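Local coordinates for protein photoreceptor-histidine kinase BphP (PDB 6BAF) that senses red and far-red light through a bound bilin chromophore and, as a phytochrome histidine kinase, probably passes the signal on to control cell development, at residues 74-80 with 93-99; 8-12 with 229-233; 28-33 with 48-53; 11-16 with 215-220. All coordinates share one frame; numbering follows the deposited sequence.

Contact 1 (74-80 with 93-99)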
loop_
_atom_site.group_PDB
_atom_site.type_symbol
_atom_site.label_atom_id
_atom_site.label_comp_id
_atom_site.label_asym_id
_atom_site.label_seq_id
_atom_site.Cartn_x
_atom_site.Cartn_y
_atom_site.Cartn_z
ATOM N N LEU A 74 -15.109 11.207 2.154
ATOM C CA LEU A 74 -14.856 10.433 3.376
ATOM C C LEU A 74 -14.446 9.000 3.039
ATOM O O LEU A 74 -15.067 8.389 2.174
ATOM C CB LEU A 74 -16.155 10.438 4.188
ATOM C CG LEU A 74 -16.161 9.852 5.577
ATOM C CD1 LEU A 74 -15.113 10.559 6.440
ATOM C CD2 LEU A 74 -17.592 10.009 6.138
ATOM N N LYS A 75 -13.447 8.441 3.741
ATOM C CA LYS A 75 -12.549 7.394 3.024
ATOM C C LYS A 75 -13.040 7.098 1.709
ATOM O O LYS A 75 -14.103 6.389 1.564
ATOM C CB LYS A 75 -12.315 6.002 3.602
ATOM C CG LYS A 75 -11.258 5.201 2.721
ATOM C CD LYS A 75 -9.621 5.483 2.930
ATOM C CE LYS A 75 -8.838 4.983 1.623
ATOM N NZ LYS A 75 -7.488 5.552 1.116
ATOM N N GLN A 76 -12.329 7.640 0.733
ATOM C CA GLN A 76 -10.897 7.998 0.696
ATOM C C GLN A 76 -10.095 8.706 1.809
ATOM O O GLN A 76 -8.883 8.625 1.775
ATOM C CB GLN A 76 -10.721 8.820 -0.594
ATOM C CG GLN A 76 -11.218 8.089 -1.909
ATOM C CD GLN A 76 -12.765 7.878 -2.025
ATOM O OE1 GLN A 76 -13.560 8.727 -1.613
ATOM N NE2 GLN A 76 -13.176 6.733 -2.587
ATOM N N LEU A 77 -10.706 9.364 2.804
ATOM C CA LEU A 77 -9.924 9.959 3.882
ATOM C C LEU A 77 -9.693 9.060 5.092
ATOM O O LEU A 77 -8.837 9.401 5.925
ATOM C CB LEU A 77 -10.580 11.264 4.362
ATOM C CG LEU A 77 -10.980 12.172 3.184
ATOM C CD1 LEU A 77 -11.922 13.286 3.620
ATOM C CD2 LEU A 77 -9.746 12.763 2.504
ATOM N N ASN A 78 -10.436 7.961 5.270
ATOM C CA ASN A 78 -10.132 7.115 6.440
ATOM C C ASN A 78 -8.689 6.587 6.336
ATOM O O ASN A 78 -8.200 6.351 5.238
ATOM C CB ASN A 78 -11.120 5.945 6.579
ATOM C CG ASN A 78 -12.542 6.415 6.937
ATOM O OD1 ASN A 78 -12.708 7.287 7.783
ATOM N ND2 ASN A 78 -13.542 5.869 6.278
ATOM N N PRO A 79 -8.005 6.409 7.473
ATOM C CA PRO A 79 -8.504 6.665 8.835
ATOM C C PRO A 79 -8.381 8.145 9.218
ATOM O O PRO A 79 -7.502 8.856 8.740
ATOM C CB PRO A 79 -7.606 5.791 9.708
ATOM C CG PRO A 79 -6.204 5.832 8.919
ATOM C CD PRO A 79 -6.641 5.831 7.447
ATOM N N LEU A 80 -9.291 8.623 10.057
ATOM C CA LEU A 80 -9.222 9.992 10.527
ATOM C C LEU A 80 -8.419 10.002 11.808
ATOM O O LEU A 80 -8.543 9.102 12.629
ATOM C CB LEU A 80 -10.627 10.549 10.771
ATOM C CG LEU A 80 -11.577 10.295 9.603
ATOM C CD1 LEU A 80 -13.005 10.706 10.000
ATOM C CD2 LEU A 80 -11.109 11.021 8.328
ATOM N N PHE A 93 -7.079 8.130 18.769
ATOM C CA PHE A 93 -7.965 7.151 18.163
ATOM C C PHE A 93 -7.788 7.205 16.661
ATOM O O PHE A 93 -7.523 8.268 16.101
ATOM C CB PHE A 93 -9.456 7.432 18.498
ATOM C CG PHE A 93 -9.781 7.355 19.957
ATOM C CD1 PHE A 93 -10.122 6.144 20.537
ATOM C CD2 PHE A 93 -9.739 8.493 20.746
ATOM C CE1 PHE A 93 -10.408 6.059 21.894
ATOM C CE2 PHE A 93 -10.032 8.435 22.104
ATOM C CZ PHE A 93 -10.371 7.221 22.684
ATOM N N ASP A 94 -7.974 6.063 16.010
ATOM C CA ASP A 94 -8.275 6.033 14.579
ATOM C C ASP A 94 -9.783 6.080 14.410
ATOM O O ASP A 94 -10.507 5.247 14.964
ATOM C CB ASP A 94 -7.720 4.781 13.900
ATOM C CG ASP A 94 -6.188 4.718 13.952
ATOM O OD1 ASP A 94 -5.532 5.743 13.616
ATOM O OD2 ASP A 94 -5.668 3.649 14.345
ATOM N N GLY A 95 -10.253 7.069 13.649
ATOM C CA GLY A 95 -11.643 7.163 13.289
ATOM C C GLY A 95 -11.828 6.518 11.932
ATOM O O GLY A 95 -11.065 6.767 10.993
ATOM N N ILE A 96 -12.829 5.667 11.848
ATOM C CA ILE A 96 -13.320 5.165 10.589
ATOM C C ILE A 96 -14.756 5.661 10.468
ATOM O O ILE A 96 -15.623 5.262 11.261
ATOM C CB ILE A 96 -13.239 3.641 10.544
ATOM C CG1 ILE A 96 -11.802 3.214 10.849
ATOM C CG2 ILE A 96 -13.744 3.140 9.227
ATOM C CD1 ILE A 96 -11.732 1.830 11.424
ATOM N N ALA A 97 -15.012 6.536 9.501
ATOM C CA ALA A 97 -16.318 7.150 9.352
ATOM C C ALA A 97 -16.923 6.739 8.019
ATOM O O ALA A 97 -16.205 6.577 7.029
ATOM C CB ALA A 97 -16.214 8.678 9.465
ATOM N N HIS A 98 -18.236 6.537 7.998
ATOM C CA HIS A 98 -18.934 6.215 6.764
ATOM C C HIS A 98 -20.355 6.773 6.840
ATOM O O HIS A 98 -20.858 7.091 7.917
ATOM C CB HIS A 98 -18.954 4.692 6.474
ATOM C CG HIS A 98 -19.883 3.906 7.349
ATOM N ND1 HIS A 98 -19.558 3.539 8.642
ATOM C CD2 HIS A 98 -21.125 3.405 7.115
ATOM C CE1 HIS A 98 -20.567 2.864 9.173
ATOM N NE2 HIS A 98 -21.533 2.775 8.273
ATOM N N ARG A 99 -20.978 6.914 5.669
ATOM C CA ARG A 99 -22.370 7.277 5.516
ATOM C C ARG A 99 -23.137 6.060 5.038
ATOM O O ARG A 99 -22.710 5.388 4.097
ATOM C CB ARG A 99 -22.527 8.417 4.519
ATOM C CG ARG A 99 -21.799 9.679 4.971
ATOM C CD ARG A 99 -22.126 10.846 4.040
ATOM N NE ARG A 99 -21.505 12.065 4.528
ATOM C CZ ARG A 99 -20.302 12.477 4.152
ATOM N NH1 ARG A 99 -19.606 11.762 3.274
ATOM N NH2 ARG A 99 -19.787 13.572 4.661
#
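N78 carries CG beside its own backbone N (chi1 -68°), which lays its carboxamide along the A97 backbone, while L74, with CG turned anti to N (chi1 -173°), lowers CD1 onto the A97 methyl, CB, at 3.7 Å. The amide of N78 then does what a peptide group of a paired strand would do. ND2 donates to A97 O at 2.9 Å, with the oxygen close to the amide plane; A97 N returns a nearly straight bond to OD1 at 3.0 Å, approaching from above the carbonyl plane. Asparagine suits this place because it offers a donor and an acceptor side by side.

Beyond the cis peptide before P79 the main chain takes over, and strand 80-85 joins strand 90-100 as the outermost strand of the antiparallel PAS sheet. L80 and G95 form a hydrogen-bonded pair, L80 N to G95 O at 2.7 Å and G95 N to L80 O at 2.8 Å. Glycine leaves room there, since a CB would face the L80 side chain. The A97 methyl also meets L80 CD1, at 3.8 Å. L74 CD2 lies over one face of the R99 guanidinium, whose NE is salt-bridged to E25.

Contact 2 (8-12 with 229-233)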
loop_
_atom_site.group_PDB
_atom_site.type_symbol
_atom_site.label_atom_id
_atom_site.label_comp_id
_atom_site.label_asym_id
_atom_site.label_seq_id
_atom_site.Cartn_x
_atom_site.Cartn_y
_atom_site.Cartn_z
ATOM N N ILE A 8 -29.322 -9.189 11.624
ATOM C CA ILE A 8 -27.862 -9.159 11.858
ATOM C C ILE A 8 -27.315 -7.761 11.629
ATOM O O ILE A 8 -26.396 -7.355 12.338
ATOM C CB ILE A 8 -27.001 -10.226 11.116
ATOM C CG1 ILE A 8 -26.598 -9.853 9.671
ATOM C CG2 ILE A 8 -27.532 -11.696 11.365
ATOM C CD1 ILE A 8 -25.508 -10.760 9.101
ATOM N N HIS A 9 -27.924 -6.959 10.752
ATOM C CA HIS A 9 -27.440 -5.600 10.506
ATOM C C HIS A 9 -28.012 -4.568 11.480
ATOM O O HIS A 9 -27.598 -3.405 11.448
ATOM C CB HIS A 9 -27.755 -5.169 9.071
ATOM C CG HIS A 9 -29.229 -5.176 8.767
ATOM N ND1 HIS A 9 -30.004 -6.315 8.885
ATOM C CD2 HIS A 9 -30.079 -4.176 8.405
ATOM C CE1 HIS A 9 -31.266 -6.021 8.607
ATOM N NE2 HIS A 9 -31.340 -4.733 8.308
ATOM N N ILE A 10 -28.918 -4.950 12.370
ATOM C CA ILE A 10 -29.456 -3.975 13.324
ATOM C C ILE A 10 -29.433 -4.578 14.724
ATOM O O ILE A 10 -30.486 -4.662 15.369
ATOM C CB ILE A 10 -30.889 -3.551 12.950
ATOM C CG1 ILE A 10 -31.722 -4.797 12.591
ATOM C CG2 ILE A 10 -30.889 -2.570 11.775
ATOM C CD1 ILE A 10 -33.270 -4.523 12.402
ATOM N N PRO A 11 -28.281 -5.006 15.244
ATOM C CA PRO A 11 -28.275 -5.539 16.616
ATOM C C PRO A 11 -28.535 -4.498 17.692
ATOM O O PRO A 11 -28.838 -4.874 18.826
ATOM C CB PRO A 11 -26.855 -6.126 16.758
ATOM C CG PRO A 11 -26.005 -5.222 15.830
ATOM C CD PRO A 11 -26.934 -5.101 14.613
ATOM N N GLY A 12 -28.400 -3.209 17.422
ATOM C CA GLY A 12 -28.578 -2.266 18.511
ATOM C C GLY A 12 -27.387 -2.123 19.416
ATOM O O GLY A 12 -27.449 -1.334 20.393
ATOM N N PRO A 229 -33.860 1.541 14.840
ATOM C CA PRO A 229 -32.682 0.686 14.673
ATOM C C PRO A 229 -31.679 1.364 13.753
ATOM O O PRO A 229 -32.047 1.895 12.704
ATOM C CB PRO A 229 -33.262 -0.590 14.065
ATOM C CG PRO A 229 -34.758 -0.569 14.531
ATOM C CD PRO A 229 -35.116 0.880 14.434
ATOM N N LEU A 230 -30.443 1.476 14.247
ATOM C CA LEU A 230 -29.291 1.939 13.480
ATOM C C LEU A 230 -28.846 0.825 12.549
ATOM O O LEU A 230 -28.492 -0.263 13.013
ATOM C CB LEU A 230 -28.130 2.265 14.413
ATOM C CG LEU A 230 -27.408 3.577 14.317
ATOM C CD1 LEU A 230 -26.028 3.410 14.904
ATOM C CD2 LEU A 230 -27.402 4.201 12.938
ATOM N N ASP A 231 -28.831 1.086 11.264
ATOM C CA ASP A 231 -28.341 0.095 10.320
ATOM C C ASP A 231 -26.815 0.077 10.412
ATOM O O ASP A 231 -26.143 1.052 10.022
ATOM C CB ASP A 231 -28.819 0.426 8.910
ATOM C CG ASP A 231 -28.443 -0.641 7.913
ATOM O OD1 ASP A 231 -27.370 -1.293 8.079
ATOM O OD2 ASP A 231 -29.213 -0.838 6.957
ATOM N N LEU A 232 -26.265 -1.030 10.915
ATOM C CA LEU A 232 -24.827 -1.123 11.189
ATOM C C LEU A 232 -24.093 -1.964 10.141
ATOM O O LEU A 232 -22.950 -2.384 10.371
ATOM C CB LEU A 232 -24.615 -1.693 12.587
ATOM C CG LEU A 232 -25.070 -0.757 13.714
ATOM C CD1 LEU A 232 -24.934 -1.434 15.046
ATOM C CD2 LEU A 232 -24.225 0.530 13.715
ATOM N N SER A 233 -24.738 -2.222 8.999
ATOM C CA SER A 233 -24.166 -2.996 7.907
ATOM C C SER A 233 -22.700 -2.683 7.614
ATOM O O SER A 233 -21.936 -3.615 7.377
ATOM C CB SER A 233 -24.970 -2.790 6.616
ATOM O OG SER A 233 -26.278 -3.312 6.757
HETATM O O HOH W 1 -28.600 -1.346 15.368
#
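H9, I10 and L232 bury the most surface where residues 8-12 meet residues 229-233, a crossing that belongs to the knot of phytochromes: the chain leading into the PAS domain passes through a lasso extending from the GAF domain. One backbone bond ties the two, L232 N to H9 O at 2.8 Å, almost in line with the carbonyl.

A chi1 of 60° sets H9 CG between the backbone N and the carbonyl carbon and brings the CD2 edge of the ring to D231 OD2 at 3.7 Å. The ring and carboxylate planes stand 63° apart, and I10 CG1 covers one ring face over the centre. The carboxylate is not bonded to the ring, though it would probably stabilise a positive charge on it. Its other oxygen, OD1, accepts two bonds, from S233 OG at 2.6 Å and from S233 N at 2.9 Å, the latter closing an Asx turn. With an alanine in place of D231, the S233 hydroxyl and amide would probably lose their shared acceptor, the hydroxyl be free to turn, and the H9 edge lose its neighbouring charge.

I10 lies side by side with P229, CG2 to CB at 3.8 Å, branched aliphatic against stiff ring. L232 sends CD1 to P11 CG, 4.0 Å away. Next to this crossing, I8 touches the bilin and gives its carbonyl to R238. A water accepts from G12 N at 2.8 Å and donates to L230 O at 2.6 Å.

Contact 3 (28-33 with 48-53)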
loop_
_atom_site.group_PDB
_atom_site.type_symbol
_atom_site.label_atom_id
_atom_site.label_comp_id
_atom_site.label_asym_id
_atom_site.label_seq_id
_atom_site.Cartn_x
_atom_site.Cartn_y
_atom_site.Cartn_z
ATOM N N LEU A 28 -22.679 18.002 12.830
ATOM C CA LEU A 28 -21.855 17.089 13.644
ATOM C C LEU A 28 -22.288 17.088 15.099
ATOM O O LEU A 28 -21.456 17.001 16.013
ATOM C CB LEU A 28 -20.357 17.419 13.540
ATOM C CG LEU A 28 -19.843 17.462 12.084
ATOM C CD1 LEU A 28 -18.362 17.862 12.059
ATOM C CD2 LEU A 28 -20.122 16.152 11.297
ATOM N N VAL A 29 -23.605 17.167 15.327
ATOM C CA VAL A 29 -24.144 16.914 16.662
ATOM C C VAL A 29 -24.231 15.410 16.881
ATOM O O VAL A 29 -24.731 14.681 16.008
ATOM C CB VAL A 29 -25.542 17.576 16.805
ATOM C CG1 VAL A 29 -26.169 17.205 18.154
ATOM C CG2 VAL A 29 -25.451 19.096 16.621
ATOM N N LEU A 30 -23.804 14.930 18.062
ATOM C CA LEU A 30 -23.889 13.501 18.364
ATOM C C LEU A 30 -25.341 13.152 18.631
ATOM O O LEU A 30 -25.912 13.577 19.650
ATOM C CB LEU A 30 -23.065 13.114 19.594
ATOM C CG LEU A 30 -21.593 13.494 19.816
ATOM C CD1 LEU A 30 -20.814 12.474 20.664
ATOM C CD2 LEU A 30 -20.911 13.826 18.572
ATOM N N THR A 31 -25.931 12.337 17.766
ATOM C CA THR A 31 -27.276 11.844 18.029
ATOM C C THR A 31 -27.321 10.439 18.601
ATOM O O THR A 31 -28.385 10.019 19.074
ATOM C CB THR A 31 -28.089 11.848 16.735
ATOM O OG1 THR A 31 -27.515 10.885 15.855
ATOM C CG2 THR A 31 -28.047 13.251 16.087
ATOM N N HIS A 32 -26.237 9.664 18.478
ATOM C CA HIS A 32 -26.119 8.336 19.067
ATOM C C HIS A 32 -24.708 8.206 19.631
ATOM O O HIS A 32 -23.757 8.777 19.088
ATOM C CB HIS A 32 -26.336 7.157 18.091
ATOM C CG HIS A 32 -27.597 7.204 17.272
ATOM N ND1 HIS A 32 -27.945 8.283 16.482
ATOM C CD2 HIS A 32 -28.530 6.248 17.032
ATOM C CE1 HIS A 32 -29.055 8.000 15.823
ATOM N NE2 HIS A 32 -29.427 6.769 16.136
ATOM N N ALA A 33 -24.579 7.447 20.709
ATOM C CA ALA A 33 -23.296 7.119 21.309
ATOM C C ALA A 33 -23.416 5.757 21.960
ATOM O O ALA A 33 -24.428 5.452 22.595
ATOM C CB ALA A 33 -22.863 8.143 22.350
ATOM N N LEU A 48 -22.448 13.198 26.122
ATOM C CA LEU A 48 -22.217 13.136 24.686
ATOM C C LEU A 48 -23.466 13.492 23.863
ATOM O O LEU A 48 -23.383 14.291 22.927
ATOM C CB LEU A 48 -21.711 11.733 24.324
ATOM C CG LEU A 48 -20.303 11.334 24.793
ATOM C CD1 LEU A 48 -20.063 9.866 24.468
ATOM C CD2 LEU A 48 -19.280 12.192 24.121
ATOM N N LEU A 49 -24.617 12.908 24.183
ATOM C CA LEU A 49 -25.763 13.020 23.284
ATOM C C LEU A 49 -26.230 14.467 23.178
ATOM O O LEU A 49 -26.544 15.110 24.188
ATOM C CB LEU A 49 -26.893 12.128 23.758
ATOM C CG LEU A 49 -26.575 10.650 23.668
ATOM C CD1 LEU A 49 -27.699 9.823 24.252
ATOM C CD2 LEU A 49 -26.302 10.277 22.213
ATOM N N GLY A 50 -26.244 14.977 21.952
ATOM C CA GLY A 50 -26.693 16.310 21.649
ATOM C C GLY A 50 -25.599 17.344 21.635
ATOM O O GLY A 50 -25.850 18.484 21.208
ATOM N N ALA A 51 -24.396 16.987 22.080
ATOM C CA ALA A 51 -23.247 17.883 22.043
ATOM C C ALA A 51 -22.615 17.851 20.648
ATOM O O ALA A 51 -22.653 16.813 19.974
ATOM C CB ALA A 51 -22.212 17.455 23.091
ATOM N N PRO A 52 -22.032 18.966 20.196
ATOM C CA PRO A 52 -21.292 18.945 18.921
ATOM C C PRO A 52 -19.947 18.248 19.098
ATOM O O PRO A 52 -19.287 18.399 20.131
ATOM C CB PRO A 52 -21.102 20.435 18.593
ATOM C CG PRO A 52 -21.010 21.089 19.955
ATOM C CD PRO A 52 -21.888 20.259 20.903
ATOM N N LEU A 53 -19.559 17.464 18.089
ATOM C CA LEU A 53 -18.303 16.708 18.144
ATOM C C LEU A 53 -17.124 17.588 18.550
ATOM O O LEU A 53 -16.305 17.199 19.387
ATOM C CB LEU A 53 -18.026 16.077 16.775
ATOM C CG LEU A 53 -17.255 14.756 16.602
ATOM C CD1 LEU A 53 -16.298 14.833 15.421
ATOM C CD2 LEU A 53 -16.578 14.275 17.839
#
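L30 drives its side chain into the bend formed by residues 48-53, and each carbon of it finds a partner there. CB, the first, lies 3.5 Å from L48 O. CG, held beside the backbone N by a chi1 of -50°, comes 3.5 Å from A51 O. At the tip the two methyls part: the side chain crosses that of L48 obliquely, CD1 meeting L48 CD2 at 3.8 Å, while CD2 turns the other way, past A51 O, to L53 CA at 3.9 Å. A leucine fits because its fork fills both directions at once.

The backbone of the same residue is gripped too. L30 N donates to A51 O at 2.9 Å in a nearly straight bond, and L30 O accepts from G50 N at 2.7 Å. The bend itself is a type II beta turn from L48 to A51, closed by A51 N to L48 O; G50 stands third in it, at a positive phi where a side chain would jam against the preceding carbonyl.

Within the PAS fold this turn leaves helix 45-48 and runs beside V29 and L30 at the start of strand 30-34, while farther along T31 bonds L223 and A33 bonds R221 of the strand 218-222 region. L53 N continues the pairing to L28 O at 2.9 Å, next to P52, which has no N-H to offer. T31 and H32 together face V22 in a classic beta bulge, and L49 CD2 lies against this part of the strand, 3.6 Å from A33 N.

Contact 4 (11-16 with 215-220)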
loop_
_atom_site.group_PDB
_atom_site.type_symbol
_atom_site.label_atom_id
_atom_site.label_comp_id
_atom_site.label_asym_id
_atom_site.label_seq_id
_atom_site.Cartn_x
_atom_site.Cartn_y
_atom_site.Cartn_z
ATOM N N PRO A 11 -28.281 -5.006 15.244
ATOM C CA PRO A 11 -28.275 -5.539 16.616
ATOM C C PRO A 11 -28.535 -4.498 17.692
ATOM O O PRO A 11 -28.838 -4.874 18.826
ATOM C CB PRO A 11 -26.855 -6.126 16.758
ATOM C CG PRO A 11 -26.005 -5.222 15.830
ATOM C CD PRO A 11 -26.934 -5.101 14.613
ATOM N N GLY A 12 -28.400 -3.209 17.422
ATOM C CA GLY A 12 -28.578 -2.266 18.511
ATOM C C GLY A 12 -27.387 -2.123 19.416
ATOM O O GLY A 12 -27.449 -1.334 20.393
ATOM N N ALA A 13 -26.285 -2.822 19.108
ATOM C CA ALA A 13 -25.129 -2.846 19.993
ATOM C C ALA A 13 -23.860 -3.050 19.179
ATOM O O ALA A 13 -23.895 -3.510 18.031
ATOM C CB ALA A 13 -25.266 -3.951 21.044
ATOM N N ILE A 14 -22.728 -2.735 19.808
ATOM C CA ILE A 14 -21.424 -2.887 19.202
ATOM C C ILE A 14 -20.512 -3.729 20.098
ATOM O O ILE A 14 -20.776 -3.956 21.284
ATOM C CB ILE A 14 -20.755 -1.530 18.930
ATOM C CG1 ILE A 14 -20.559 -0.812 20.247
ATOM C CG2 ILE A 14 -21.523 -0.723 17.928
ATOM C CD1 ILE A 14 -19.451 0.169 20.174
ATOM N N GLN A 15 -19.401 -4.138 19.514
ATOM C CA GLN A 15 -18.341 -4.789 20.255
ATOM C C GLN A 15 -17.604 -3.717 21.032
ATOM O O GLN A 15 -17.260 -2.677 20.466
ATOM C CB GLN A 15 -17.413 -5.508 19.283
ATOM C CG GLN A 15 -18.111 -6.588 18.468
ATOM C CD GLN A 15 -17.162 -7.298 17.506
ATOM O OE1 GLN A 15 -16.114 -7.804 17.923
ATOM N NE2 GLN A 15 -17.512 -7.325 16.214
ATOM N N PRO A 16 -17.381 -3.896 22.334
ATOM C CA PRO A 16 -17.011 -2.754 23.176
ATOM C C PRO A 16 -15.556 -2.325 23.115
ATOM O O PRO A 16 -15.182 -1.442 23.895
ATOM C CB PRO A 16 -17.370 -3.250 24.590
ATOM C CG PRO A 16 -17.247 -4.739 24.491
ATOM C CD PRO A 16 -17.697 -5.105 23.118
ATOM N N TYR A 215 -17.637 -10.890 25.013
ATOM C CA TYR A 215 -17.716 -9.460 25.233
ATOM C C TYR A 215 -19.139 -9.144 25.647
ATOM O O TYR A 215 -20.080 -9.864 25.299
ATOM C CB TYR A 215 -17.315 -8.669 23.972
ATOM C CG TYR A 215 -18.241 -8.848 22.765
ATOM C CD1 TYR A 215 -19.350 -8.013 22.585
ATOM C CD2 TYR A 215 -17.986 -9.815 21.802
ATOM C CE1 TYR A 215 -20.207 -8.162 21.480
ATOM C CE2 TYR A 215 -18.819 -9.976 20.689
ATOM C CZ TYR A 215 -19.933 -9.140 20.548
ATOM O OH TYR A 215 -20.743 -9.267 19.470
ATOM N N GLN A 216 -19.290 -8.051 26.372
ATOM C CA GLN A 216 -20.613 -7.579 26.700
ATOM C C GLN A 216 -21.015 -6.539 25.661
ATOM O O GLN A 216 -20.375 -5.471 25.605
ATOM C CB GLN A 216 -20.616 -6.987 28.110
ATOM C CG GLN A 216 -21.928 -6.340 28.513
ATOM C CD GLN A 216 -22.802 -7.345 29.255
ATOM O OE1 GLN A 216 -23.882 -7.713 28.774
ATOM N NE2 GLN A 216 -22.314 -7.829 30.420
ATOM N N PRO A 217 -22.035 -6.792 24.829
ATOM C CA PRO A 217 -22.402 -5.815 23.788
ATOM C C PRO A 217 -22.690 -4.457 24.405
ATOM O O PRO A 217 -23.264 -4.368 25.489
ATOM C CB PRO A 217 -23.650 -6.438 23.138
ATOM C CG PRO A 217 -23.522 -7.931 23.384
ATOM C CD PRO A 217 -22.900 -7.987 24.802
ATOM N N ALA A 218 -22.180 -3.391 23.781
ATOM C CA ALA A 218 -22.398 -2.028 24.278
ATOM C C ALA A 218 -23.567 -1.408 23.497
ATOM O O ALA A 218 -23.451 -1.164 22.285
ATOM C CB ALA A 218 -21.134 -1.178 24.140
ATOM N N ARG A 219 -24.698 -1.187 24.177
ATOM C CA ARG A 219 -25.878 -0.624 23.518
ATOM C C ARG A 219 -25.570 0.754 22.942
ATOM O O ARG A 219 -24.802 1.538 23.505
ATOM C CB ARG A 219 -27.074 -0.522 24.491
ATOM C CG ARG A 219 -27.470 -1.877 25.081
ATOM C CD ARG A 219 -28.396 -2.644 24.145
ATOM N NE ARG A 219 -27.950 -4.044 24.136
ATOM C CZ ARG A 219 -28.348 -4.994 23.275
ATOM N NH1 ARG A 219 -29.238 -4.697 22.301
ATOM N NH2 ARG A 219 -27.830 -6.238 23.393
ATOM N N VAL A 220 -26.182 1.042 21.802
ATOM C CA VAL A 220 -26.081 2.356 21.182
ATOM C C VAL A 220 -27.268 3.173 21.673
ATOM O O VAL A 220 -28.418 2.855 21.348
ATOM C CB VAL A 220 -26.073 2.267 19.654
ATOM C CG1 VAL A 220 -25.924 3.648 19.095
ATOM C CG2 VAL A 220 -24.921 1.358 19.180
#
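Q15 crosses Y215 obliquely and sets CG over one ring face, offset toward the hydroxyl end and 4.1 Å from the centroid in a CH-pi contact. The amide beyond it, tilted 25° from the ring plane, reaches past the ring, so that the aliphatic part of glutamine serves here while its NE2 goes on to bond R238 O and I209 O. P16 crosses the tyrosine at about a right angle and brings CD to 3.4 Å from Y215 CD1. The Y215 chi1 of 65° swings the ring back over this Q15-P16 corner, and its OH is hydrogen-bonded to S239 OG and V240 N. Replacing Y215 with an alanine takes the ring from Q15 CG and P16 CD, and would probably open a gap there and leave S239 without its hydroxyl partner.

Beyond the corner the chains pair antiparallel. I14 N meets A218 O at 3.0 Å and A218 N meets I14 O at 2.9 Å; V220 N adds a bond to G12 O. On one face of this small sheet the A13 methyl centres over the R219 guanidinium, 3.9 Å above its plane, and touches P217 CB at 3.6 Å. On the other, I14 CG1 rests on A218 CB, and its CG2 meets V220 CG2 at 4.2 Å. In the phytochrome knot strand 13-14 runs between strand 218-222, itself next to strand 30-34, and S239 and L237, which bond the backbones of A13 and Q15 along the opposite edge.

In the fold
Contacts 1, 3 and 4 all reach the sheet of the PAS domain, which strands 218-222 and 13-14 extend. Contacts 1 and 3 join parts of the PAS region close in sequence, whereas contacts 2 and 4 share P11 and G12 and join segments some two hundred residues apart, as the knot requires; their centres are about 10 Å apart. All four are partly buried. Contact 3, farthest from the chain centre, packs leucines inward under an exposed turn; contact 2 is the most polar, with a carboxylate, a histidine and a water. Contact 1 continues its strand pairing with a side-chain amide, and contact 4 combines pairing with ring packing. H32 and V220 join contacts 3 and 4.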